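Long-range contacts in protein ACDH-11, isoform b (Caenorhabditis elegans, PDB 4Y9J), which belongs to the acyl-CoA dehydrogenase family of flavoproteins and holds flavin-adenine dinucleotide within a four-chain assembly: residues Gly219-Ser224 against Leu288-Ala293; Ile269-Leu274 against Pro284-Leu289; Val231-Ala236 against Leu254-Ile259. One frame throughout, in Å; residues are numbered along the deposited sequence.

Interaction 1 (Gly219-Ser224 against Leu288-Ala293). With FAD (flavin-adenine dinucleotide), chain E.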
loop_
_atom_site.group_PDB
_atom_site.type_symbol
_atom_site.label_atom_id
_atom_site.label_comp_id
_atom_site.label_asym_id
_atom_site.label_seq_id
_atom_site.Cartn_x
_atom_site.Cartn_y
_atom_site.Cartn_z
ATOM N N GLY B 219 27.657 -7.656 16.339
ATOM C CA GLY B 219 27.895 -7.564 14.886
ATOM C C GLY B 219 26.686 -7.156 14.119
ATOM O O GLY B 219 25.582 -6.933 14.729
ATOM N N TYR B 220 26.837 -7.081 12.788
ATOM C CA TYR B 220 25.768 -6.705 11.922
ATOM C C TYR B 220 25.609 -7.758 10.823
ATOM O O TYR B 220 26.562 -7.953 10.049
ATOM C CB TYR B 220 26.028 -5.332 11.306
ATOM C CG TYR B 220 24.796 -4.700 10.673
ATOM C CD1 TYR B 220 24.297 -5.074 9.429
ATOM C CD2 TYR B 220 24.188 -3.651 11.305
ATOM C CE1 TYR B 220 23.188 -4.440 8.879
ATOM C CE2 TYR B 220 23.051 -3.064 10.798
ATOM C CZ TYR B 220 22.566 -3.413 9.587
ATOM O OH TYR B 220 21.421 -2.779 9.148
ATOM N N LYS B 221 24.489 -8.469 10.775
ATOM C CA LYS B 221 24.273 -9.486 9.755
ATOM C C LYS B 221 23.471 -8.837 8.627
ATOM O O LYS B 221 22.362 -8.354 8.807
ATOM C CB LYS B 221 23.585 -10.682 10.361
ATOM C CG LYS B 221 24.414 -11.317 11.442
ATOM C CD LYS B 221 25.770 -11.855 10.900
ATOM C CE LYS B 221 26.646 -12.379 12.007
ATOM N NZ LYS B 221 27.812 -13.105 11.430
ATOM N N TRP B 222 24.054 -8.810 7.447
ATOM C CA TRP B 222 23.558 -7.987 6.340
ATOM C C TRP B 222 22.445 -8.627 5.559
ATOM O O TRP B 222 21.653 -7.890 4.981
ATOM C CB TRP B 222 24.750 -7.636 5.435
ATOM C CG TRP B 222 24.545 -6.815 4.224
ATOM C CD1 TRP B 222 25.107 -7.089 2.990
ATOM C CD2 TRP B 222 23.964 -5.518 4.120
ATOM N NE1 TRP B 222 24.789 -6.104 2.092
ATOM C CE2 TRP B 222 24.116 -5.102 2.764
ATOM C CE3 TRP B 222 23.359 -4.633 5.032
ATOM C CZ2 TRP B 222 23.629 -3.877 2.311
ATOM C CZ3 TRP B 222 22.858 -3.421 4.573
ATOM C CH2 TRP B 222 22.985 -3.060 3.220
ATOM N N PHE B 223 22.432 -9.959 5.463
ATOM C CA PHE B 223 21.323 -10.720 4.897
ATOM C C PHE B 223 21.061 -11.867 5.858
ATOM O O PHE B 223 21.945 -12.730 6.006
ATOM C CB PHE B 223 21.583 -11.385 3.524
ATOM C CG PHE B 223 21.589 -10.421 2.347
ATOM C CD1 PHE B 223 22.628 -9.505 2.172
ATOM C CD2 PHE B 223 20.511 -10.361 1.471
ATOM C CE1 PHE B 223 22.589 -8.595 1.073
ATOM C CE2 PHE B 223 20.488 -9.448 0.409
ATOM C CZ PHE B 223 21.522 -8.579 0.233
ATOM N N SER B 224 19.852 -11.894 6.431
ATOM C CA SER B 224 19.436 -13.029 7.315
ATOM C C SER B 224 18.047 -13.472 6.933
ATOM O O SER B 224 17.055 -12.845 7.332
ATOM C CB SER B 224 19.437 -12.537 8.769
ATOM O OG SER B 224 20.718 -12.236 9.175
ATOM N N LEU B 288 20.166 -7.715 10.601
ATOM C CA LEU B 288 20.194 -7.921 12.067
ATOM C C LEU B 288 21.317 -7.202 12.714
ATOM O O LEU B 288 22.501 -7.390 12.352
ATOM C CB LEU B 288 20.243 -9.421 12.440
ATOM C CG LEU B 288 19.153 -10.310 11.836
ATOM C CD1 LEU B 288 19.462 -11.734 12.301
ATOM C CD2 LEU B 288 17.778 -9.871 12.153
ATOM N N LEU B 289 21.000 -6.475 13.773
ATOM C CA LEU B 289 21.992 -5.898 14.615
ATOM C C LEU B 289 22.051 -6.718 15.879
ATOM O O LEU B 289 21.081 -6.733 16.679
ATOM C CB LEU B 289 21.732 -4.408 14.852
ATOM C CG LEU B 289 22.610 -3.670 15.853
ATOM C CD1 LEU B 289 24.085 -3.716 15.496
ATOM C CD2 LEU B 289 22.276 -2.184 16.054
ATOM N N LEU B 290 23.196 -7.352 16.074
ATOM C CA LEU B 290 23.518 -8.213 17.234
ATOM C C LEU B 290 24.241 -7.413 18.276
ATOM O O LEU B 290 25.345 -6.864 18.049
ATOM C CB LEU B 290 24.370 -9.406 16.843
ATOM C CG LEU B 290 23.707 -10.659 16.235
ATOM C CD1 LEU B 290 22.604 -10.445 15.276
ATOM C CD2 LEU B 290 24.706 -11.585 15.600
ATOM N N ASP B 291 23.625 -7.313 19.442
ATOM C CA ASP B 291 24.230 -6.647 20.549
ATOM C C ASP B 291 24.005 -7.454 21.801
ATOM O O ASP B 291 23.033 -7.223 22.538
ATOM C CB ASP B 291 23.634 -5.251 20.702
ATOM C CG ASP B 291 24.225 -4.486 21.860
ATOM O OD1 ASP B 291 25.223 -4.920 22.490
ATOM O OD2 ASP B 291 23.654 -3.429 22.164
ATOM N N GLY B 292 24.916 -8.378 22.071
ATOM C CA GLY B 292 24.806 -9.234 23.265
ATOM C C GLY B 292 23.932 -10.490 23.045
ATOM O O GLY B 292 23.447 -11.108 24.031
ATOM N N ALA B 293 23.754 -10.911 21.796
ATOM C CA ALA B 293 23.064 -12.184 21.480
ATOM C C ALA B 293 23.816 -13.361 22.072
ATOM O O ALA B 293 24.978 -13.547 21.818
ATOM C CB ALA B 293 22.947 -12.358 19.988
HETATM P PA FAD E . 30.060 -9.909 -3.582
HETATM O O1A FAD E . 31.052 -11.010 -3.207
HETATM O O2A FAD E . 30.355 -8.483 -3.088
HETATM O O5B FAD E . 30.037 -9.718 -5.186
HETATM C C5B FAD E . 29.730 -10.838 -6.008
HETATM C C4B FAD E . 30.465 -10.654 -7.305
HETATM O O4B FAD E . 31.863 -10.601 -6.947
HETATM C C3B FAD E . 30.248 -11.757 -8.290
HETATM O O3B FAD E . 30.604 -11.351 -9.666
HETATM C C2B FAD E . 31.374 -12.680 -7.863
HETATM O O2B FAD E . 31.710 -13.623 -8.895
HETATM C C1B FAD E . 32.512 -11.662 -7.615
HETATM N N9A FAD E . 33.612 -12.249 -6.826
HETATM C C8A FAD E . 33.635 -12.452 -5.471
HETATM N N7A FAD E . 34.796 -13.077 -5.120
HETATM C C5A FAD E . 35.547 -13.231 -6.255
HETATM C C6A FAD E . 36.859 -13.797 -6.578
HETATM N N6A FAD E . 37.647 -14.302 -5.587
HETATM N N1A FAD E . 37.236 -13.770 -7.881
HETATM C C2A FAD E . 36.448 -13.289 -8.849
HETATM N N3A FAD E . 35.248 -12.752 -8.632
HETATM C C4A FAD E . 34.762 -12.698 -7.370
HETATM N N1 FAD E . 23.530 -14.671 3.277
HETATM C C2 FAD E . 23.440 -15.222 4.525
HETATM O O2 FAD E . 24.519 -15.457 5.128
HETATM N N3 FAD E . 22.338 -15.616 5.070
HETATM C C4 FAD E . 21.138 -15.480 4.555
HETATM O O4 FAD E . 20.140 -15.846 5.134
HETATM C C4X FAD E . 21.127 -14.857 3.183
HETATM N N5 FAD E . 19.872 -14.555 2.625
HETATM C C5X FAD E . 19.993 -13.948 1.345
HETATM C C6 FAD E . 18.741 -13.687 0.712
HETATM C C7 FAD E . 18.761 -13.103 -0.599
HETATM C C7M FAD E . 17.420 -12.894 -1.223
HETATM C C8 FAD E . 20.037 -12.731 -1.177
HETATM C C8M FAD E . 20.066 -12.074 -2.567
HETATM C C9 FAD E . 21.261 -12.978 -0.566
HETATM C C9A FAD E . 21.267 -13.573 0.739
HETATM N N10 FAD E . 22.459 -13.784 1.374
HETATM C C10 FAD E . 22.389 -14.410 2.643
HETATM C "C1'" FAD E . 23.693 -13.334 0.837
HETATM C "C2'" FAD E . 24.386 -14.119 -0.283
HETATM O "O2'" FAD E . 25.030 -15.286 0.190
HETATM C "C3'" FAD E . 25.408 -13.199 -0.944
HETATM O "O3'" FAD E . 24.642 -12.194 -1.560
HETATM C "C4'" FAD E . 26.274 -13.955 -1.934
HETATM O "O4'" FAD E . 27.053 -14.965 -1.290
HETATM C "C5'" FAD E . 27.169 -12.993 -2.724
HETATM O "O5'" FAD E . 28.040 -12.236 -1.786
HETATM P P FAD E . 27.914 -10.579 -1.810
HETATM O O1P FAD E . 26.477 -10.242 -1.784
HETATM O O2P FAD E . 28.864 -10.051 -0.765
HETATM O O3P FAD E . 28.530 -10.230 -3.286
#
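Gly219, Tyr220 and Lys221 run antiparallel to Leu290, Leu289 and Leu288, with strand axes 4.8 Å apart at 160°; the hydrogen-bonded pairs Gly219-Leu290 and Lys221-Leu288 flank the non-hydrogen-bonded pair Tyr220-Leu289. Leu288 O accepts Lys221 N at 2.8 Å and also lies over one face of the Tyr220 ring, offset toward its rim. With CG anti to the backbone N (chi1 -165°), Tyr220 crosses Leu289 at about a right angle, CD2 4.2 Å from Leu289 CD1. Its hydroxyl reaches Glu287.

Gly219, Lys221, Leu288 and Leu290 belong to the other face. Because Gly219 is bare, Leu290 packs on backbone, its CB 3.5 Å from Gly219 O. Lys221 suits a mixed setting: its methylenes meet leucines, CE lying 4.2 Å from Leu290 CD2, while NZ goes on to a salt bridge with Glu192. Beyond the corner at Trp222, Leu288 CD1 comes 3.4 Å from Ser224 OG, a buried hydroxyl without a hydrogen-bonding partner in the model. Phe223 lies against the flavin, its CB 3.3 Å from FAD C10, and its O approaches FAD N3 to 3.1 Å.

The pair lies in the beta sheet of the middle domain: strand 269-274 flanks strand 285-298, and Trp189 of strand 186-189 packs on Ser224 and Leu288.

Interaction 2 (Ile269-Leu274 against Pro284-Leu289)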
loop_
_atom_site.group_PDB
_atom_site.type_symbol
_atom_site.label_atom_id
_atom_site.label_comp_id
_atom_site.label_asym_id
_atom_site.label_seq_id
_atom_site.Cartn_x
_atom_site.Cartn_y
_atom_site.Cartn_z
ATOM N N ILE B 269 18.992 -9.182 19.684
ATOM C CA ILE B 269 18.942 -8.940 18.282
ATOM C C ILE B 269 17.877 -7.893 18.011
ATOM O O ILE B 269 16.852 -7.891 18.663
ATOM C CB ILE B 269 18.506 -10.222 17.512
ATOM C CG1 ILE B 269 19.598 -11.291 17.593
ATOM C CG2 ILE B 269 18.085 -9.970 16.076
ATOM C CD1 ILE B 269 19.018 -12.697 17.394
ATOM N N GLN B 270 18.156 -7.004 17.070
ATOM C CA GLN B 270 17.167 -6.064 16.552
ATOM C C GLN B 270 17.127 -6.218 15.068
ATOM O O GLN B 270 18.208 -6.423 14.400
ATOM C CB GLN B 270 17.523 -4.599 16.894
ATOM C CG GLN B 270 17.088 -4.198 18.288
ATOM C CD GLN B 270 17.337 -2.714 18.534
ATOM O OE1 GLN B 270 17.792 -2.027 17.665
ATOM N NE2 GLN B 270 17.107 -2.283 19.700
ATOM N N MET B 271 15.939 -6.198 14.503
ATOM C CA MET B 271 15.831 -6.294 13.086
ATOM C C MET B 271 15.805 -4.868 12.531
ATOM O O MET B 271 14.849 -4.079 12.744
ATOM C CB MET B 271 14.579 -7.033 12.692
ATOM C CG MET B 271 14.397 -8.454 13.254
ATOM S SD MET B 271 13.032 -9.318 12.409
ATOM C CE MET B 271 12.921 -10.692 13.535
ATOM N N VAL B 272 16.821 -4.517 11.796
ATOM C CA VAL B 272 16.947 -3.154 11.308
ATOM C C VAL B 272 15.917 -2.864 10.241
ATOM O O VAL B 272 15.321 -1.785 10.278
ATOM C CB VAL B 272 18.396 -2.868 10.808
ATOM C CG1 VAL B 272 18.514 -1.442 10.267
ATOM C CG2 VAL B 272 19.386 -3.062 11.934
ATOM N N ARG B 273 15.760 -3.748 9.259
ATOM C CA ARG B 273 14.775 -3.672 8.205
ATOM C C ARG B 273 14.599 -4.994 7.513
ATOM O O ARG B 273 15.438 -5.876 7.671
ATOM C CB ARG B 273 15.172 -2.588 7.150
ATOM C CG ARG B 273 16.439 -3.010 6.455
ATOM C CD ARG B 273 17.139 -1.886 5.730
ATOM N NE ARG B 273 16.438 -1.603 4.568
ATOM C CZ ARG B 273 16.822 -1.937 3.336
ATOM N NH1 ARG B 273 17.925 -2.551 3.115
ATOM N NH2 ARG B 273 16.068 -1.573 2.313
ATOM N N LEU B 274 13.504 -5.163 6.780
ATOM C CA LEU B 274 13.388 -6.228 5.844
ATOM C C LEU B 274 13.940 -5.771 4.492
ATOM O O LEU B 274 13.737 -4.578 4.126
ATOM C CB LEU B 274 11.980 -6.753 5.666
ATOM C CG LEU B 274 11.364 -7.313 6.947
ATOM C CD1 LEU B 274 9.932 -7.780 6.641
ATOM C CD2 LEU B 274 12.229 -8.361 7.587
ATOM N N PRO B 284 10.933 -13.810 4.665
ATOM C CA PRO B 284 11.393 -12.600 5.343
ATOM C C PRO B 284 12.908 -12.579 5.442
ATOM O O PRO B 284 13.477 -13.506 6.026
ATOM C CB PRO B 284 10.798 -12.725 6.717
ATOM C CG PRO B 284 10.391 -14.144 6.838
ATOM C CD PRO B 284 10.178 -14.706 5.531
ATOM N N THR B 285 13.540 -11.640 4.814
ATOM C CA THR B 285 15.001 -11.514 4.897
ATOM C C THR B 285 15.279 -10.184 5.540
ATOM O O THR B 285 14.871 -9.126 5.050
ATOM C CB THR B 285 15.664 -11.637 3.496
ATOM O OG1 THR B 285 15.347 -12.895 2.873
ATOM C CG2 THR B 285 17.161 -11.399 3.557
ATOM N N ALA B 286 16.013 -10.200 6.649
ATOM C CA ALA B 286 16.293 -9.000 7.425
ATOM C C ALA B 286 17.737 -8.655 7.494
ATOM O O ALA B 286 18.637 -9.490 7.227
ATOM C CB ALA B 286 15.768 -9.224 8.867
ATOM N N GLU B 287 18.009 -7.436 7.905
ATOM C CA GLU B 287 19.300 -7.074 8.450
ATOM C C GLU B 287 19.187 -7.121 9.974
ATOM O O GLU B 287 18.235 -6.564 10.546
ATOM C CB GLU B 287 19.710 -5.668 8.042
ATOM C CG GLU B 287 19.753 -5.492 6.524
ATOM C CD GLU B 287 19.936 -4.067 6.038
ATOM O OE1 GLU B 287 20.362 -3.174 6.839
ATOM O OE2 GLU B 287 19.641 -3.894 4.814
ATOM N N LEU B 288 20.166 -7.715 10.601
ATOM C CA LEU B 288 20.194 -7.921 12.067
ATOM C C LEU B 288 21.317 -7.202 12.714
ATOM O O LEU B 288 22.501 -7.390 12.352
ATOM C CB LEU B 288 20.243 -9.421 12.440
ATOM C CG LEU B 288 19.153 -10.310 11.836
ATOM C CD1 LEU B 288 19.462 -11.734 12.301
ATOM C CD2 LEU B 288 17.778 -9.871 12.153
ATOM N N LEU B 289 21.000 -6.475 13.773
ATOM C CA LEU B 289 21.992 -5.898 14.615
ATOM C C LEU B 289 22.051 -6.718 15.879
ATOM O O LEU B 289 21.081 -6.733 16.679
ATOM C CB LEU B 289 21.732 -4.408 14.852
ATOM C CG LEU B 289 22.610 -3.670 15.853
ATOM C CD1 LEU B 289 24.085 -3.716 15.496
ATOM C CD2 LEU B 289 22.276 -2.184 16.054
#
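Gln270 and Leu289 exchange two backbone bonds in a beta hairpin whose arms, strands 269-274 and 285-298, are joined by a long loop. Further along, Val272 and Arg273 both stand opposite Glu287, as in a beta bulge: Val272 N bonds to Glu287 O at 2.8 Å, whereas Glu287 N turns to Arg273 O. Val272 has helix-like backbone angles here, which take up the extra residue.

On the face that carries Met271 and Leu288, one branch of the leucine touches two neighbours. Leu288 CD2 is 3.8 Å from Met271 CG and 3.9 Å from Ile269 CG2; the methionine lies beside the leucine, pointing the same way, a fit that its unbranched, extended chain allows. Nearer the loop, Leu274 lays CD2 3.9 Å from Ala286 CB, where a lone methyl lets the larger residue come close to the strand. Val272, directed at the partner strand, crosses Leu289 at a slant, CG2 4.0 Å from Leu289 CB.

Thr285 touches the flavin, and its hydroxyl bonds to Lys277 and Ser225. Glu287 is a shared acceptor: OE1 takes Tyr220 OH, and OE2 also faces Lys275, which would favour a charged carboxylate. Arg273 NH2 forms a salt bridge with Asp429 of the third subunit.

Arg273 starts with CG wedged between the backbone N and the carbonyl carbon (chi1 65°), the crowded position. Its CD passes 3.3 Å from Glu287 OE2, and the chain bends at chi3, turning NE aside. The guanidinium and carboxylate planes stand 73° apart, and NH1 completes the salt bridge at 2.8 Å from Glu287 OE2, meeting that oxygen on its syn side, 32° out of the carboxylate plane.

Interaction 3 (Val231-Ala236 against Leu254-Ile259)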
loop_
_atom_site.group_PDB
_atom_site.type_symbol
_atom_site.label_atom_id
_atom_site.label_comp_id
_atom_site.label_asym_id
_atom_site.label_seq_id
_atom_site.Cartn_x
_atom_site.Cartn_y
_atom_site.Cartn_z
ATOM N N VAL B 231 16.370 -21.260 15.394
ATOM C CA VAL B 231 17.805 -21.204 15.671
ATOM C C VAL B 231 18.536 -20.728 14.428
ATOM O O VAL B 231 17.986 -20.670 13.330
ATOM C CB VAL B 231 18.392 -22.572 16.093
ATOM C CG1 VAL B 231 17.818 -23.037 17.411
ATOM C CG2 VAL B 231 18.201 -23.601 14.992
ATOM N N ALA B 232 19.812 -20.423 14.613
ATOM C CA ALA B 232 20.672 -20.053 13.528
ATOM C C ALA B 232 22.100 -20.432 13.829
ATOM O O ALA B 232 22.523 -20.440 14.960
ATOM C CB ALA B 232 20.569 -18.557 13.255
ATOM N N LEU B 233 22.811 -20.734 12.771
ATOM C CA LEU B 233 24.251 -20.897 12.802
ATOM C C LEU B 233 24.859 -19.626 12.292
ATOM O O LEU B 233 24.386 -19.085 11.279
ATOM C CB LEU B 233 24.632 -22.072 11.937
ATOM C CG LEU B 233 24.192 -23.465 12.519
ATOM C CD1 LEU B 233 24.565 -24.598 11.588
ATOM C CD2 LEU B 233 24.993 -23.715 13.748
ATOM N N THR B 234 25.936 -19.179 12.939
ATOM C CA THR B 234 26.640 -17.999 12.473
ATOM C C THR B 234 28.113 -18.044 12.812
ATOM O O THR B 234 28.547 -18.926 13.543
ATOM C CB THR B 234 25.978 -16.713 13.080
ATOM O OG1 THR B 234 26.462 -15.517 12.431
ATOM C CG2 THR B 234 26.158 -16.654 14.528
ATOM N N LEU B 235 28.892 -17.149 12.198
ATOM C CA LEU B 235 30.344 -17.061 12.405
ATOM C C LEU B 235 30.602 -15.785 13.122
ATOM O O LEU B 235 29.896 -14.818 12.842
ATOM C CB LEU B 235 31.028 -16.956 11.062
ATOM C CG LEU B 235 30.832 -18.194 10.194
ATOM C CD1 LEU B 235 31.480 -17.929 8.830
ATOM C CD2 LEU B 235 31.429 -19.469 10.817
ATOM N N ALA B 236 31.605 -15.780 13.988
ATOM C CA ALA B 236 32.089 -14.608 14.688
ATOM C C ALA B 236 33.537 -14.770 15.095
ATOM O O ALA B 236 34.052 -15.882 15.109
ATOM C CB ALA B 236 31.241 -14.371 15.936
ATOM N N LEU B 254 32.523 -20.918 14.741
ATOM C CA LEU B 254 31.110 -21.192 14.482
ATOM C C LEU B 254 30.307 -21.181 15.774
ATOM O O LEU B 254 30.792 -21.640 16.789
ATOM C CB LEU B 254 30.975 -22.574 13.827
ATOM C CG LEU B 254 29.570 -23.002 13.408
ATOM C CD1 LEU B 254 28.985 -22.081 12.360
ATOM C CD2 LEU B 254 29.609 -24.433 12.910
ATOM N N PHE B 255 29.068 -20.696 15.684
ATOM C CA PHE B 255 28.161 -20.545 16.815
ATOM C C PHE B 255 26.776 -20.976 16.466
ATOM O O PHE B 255 26.304 -20.807 15.329
ATOM C CB PHE B 255 28.088 -19.080 17.327
ATOM C CG PHE B 255 29.378 -18.568 17.865
ATOM C CD1 PHE B 255 30.342 -18.088 17.007
ATOM C CD2 PHE B 255 29.643 -18.603 19.206
ATOM C CE1 PHE B 255 31.561 -17.645 17.486
ATOM C CE2 PHE B 255 30.874 -18.140 19.715
ATOM C CZ PHE B 255 31.828 -17.659 18.835
ATOM N N LEU B 256 26.108 -21.459 17.476
ATOM C CA LEU B 256 24.716 -21.870 17.398
ATOM C C LEU B 256 23.956 -21.046 18.403
ATOM O O LEU B 256 24.402 -20.978 19.560
ATOM C CB LEU B 256 24.526 -23.365 17.758
ATOM C CG LEU B 256 23.081 -23.895 17.752
ATOM C CD1 LEU B 256 22.456 -23.921 16.375
ATOM C CD2 LEU B 256 23.033 -25.302 18.401
ATOM N N LEU B 257 22.840 -20.447 17.974
ATOM C CA LEU B 257 21.979 -19.681 18.874
ATOM C C LEU B 257 20.513 -19.833 18.651
ATOM O O LEU B 257 20.072 -20.199 17.536
ATOM C CB LEU B 257 22.314 -18.196 18.883
ATOM C CG LEU B 257 21.965 -17.322 17.685
ATOM C CD1 LEU B 257 21.819 -15.869 18.085
ATOM C CD2 LEU B 257 22.979 -17.399 16.635
ATOM N N LYS B 258 19.755 -19.575 19.725
ATOM C CA LYS B 258 18.311 -19.461 19.659
ATOM C C LYS B 258 17.964 -18.006 19.297
ATOM O O LYS B 258 18.535 -17.102 19.884
ATOM C CB LYS B 258 17.617 -19.813 20.970
ATOM C CG LYS B 258 17.365 -21.288 21.140
ATOM C CD LYS B 258 16.646 -21.547 22.416
ATOM C CE LYS B 258 15.136 -21.278 22.324
ATOM N NZ LYS B 258 14.456 -22.035 21.261
ATOM N N ILE B 259 17.054 -17.824 18.352
ATOM C CA ILE B 259 16.728 -16.495 17.830
ATOM C C ILE B 259 15.892 -15.759 18.890
ATOM O O ILE B 259 16.053 -14.542 19.111
ATOM C CB ILE B 259 16.044 -16.613 16.473
ATOM C CG1 ILE B 259 17.046 -17.206 15.467
ATOM C CG2 ILE B 259 15.549 -15.253 15.949
ATOM C CD1 ILE B 259 16.480 -17.385 14.054
#
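Thr234 and Ala232 form hydrogen-bonded pairs with Phe255 and Leu257, in antiparallel strands whose axes come within 4.7 Å of each other. The face that carries Leu233, Leu235, Leu254 and Leu256 is closely packed. Leu233 CD2 lies 3.7 Å from Leu256 CD1, and Leu235 CD2 is 3.9 Å from Leu254 CD1; helix 304-338 covers Leu233 and Leu254 through Ile308, an apolar setting that suits branched aliphatic chains.

On the opposite face Phe255 turns its ring edge to Thr234 O and Ala236 O, and the small methyl of Ala236, CB, lies close against ring atom CE1 at 3.6 Å. Leu257 holds CG between the backbone N and the carbonyl carbon (chi1 72°), and its CD2 reaches 3.9 Å from Thr234 CG2. Threonine serves both needs here: its methyl packs, while OG1 bonds to Trp189 O and Lys221 NZ.

The looser part is the side chain of Lys258, which is partly exposed. Its CG meets Val231 CG1 at 4.1 Å, and the chain then bends twice toward NZ. The pair belongs to the middle beta domain of the acyl-CoA dehydrogenase fold, and here its leucine face packs on helix 304-338.

From the N terminus, segment 219-224 comes first and waits longest for its partner: interaction 1 closes only when the chain returns at 288-293. Within that span interaction 3 opens at 231-236 and closes at 254-259. Interaction 2 then follows in series, with 269-274 folding back on 284-289, and ends on the same strand as interaction 1, sharing Leu288 and Leu289. Strand 285-298 therefore lies between 214-225 and 269-274, and farther along it pairs with 252-258. Further cross-ties join them: Ser224 N bonds to Ala286 O, Lys221 NZ reaches Leu235 O, and Ile269 packs on Leu257. Together the three contacts unite one beta sheet beside the flavin.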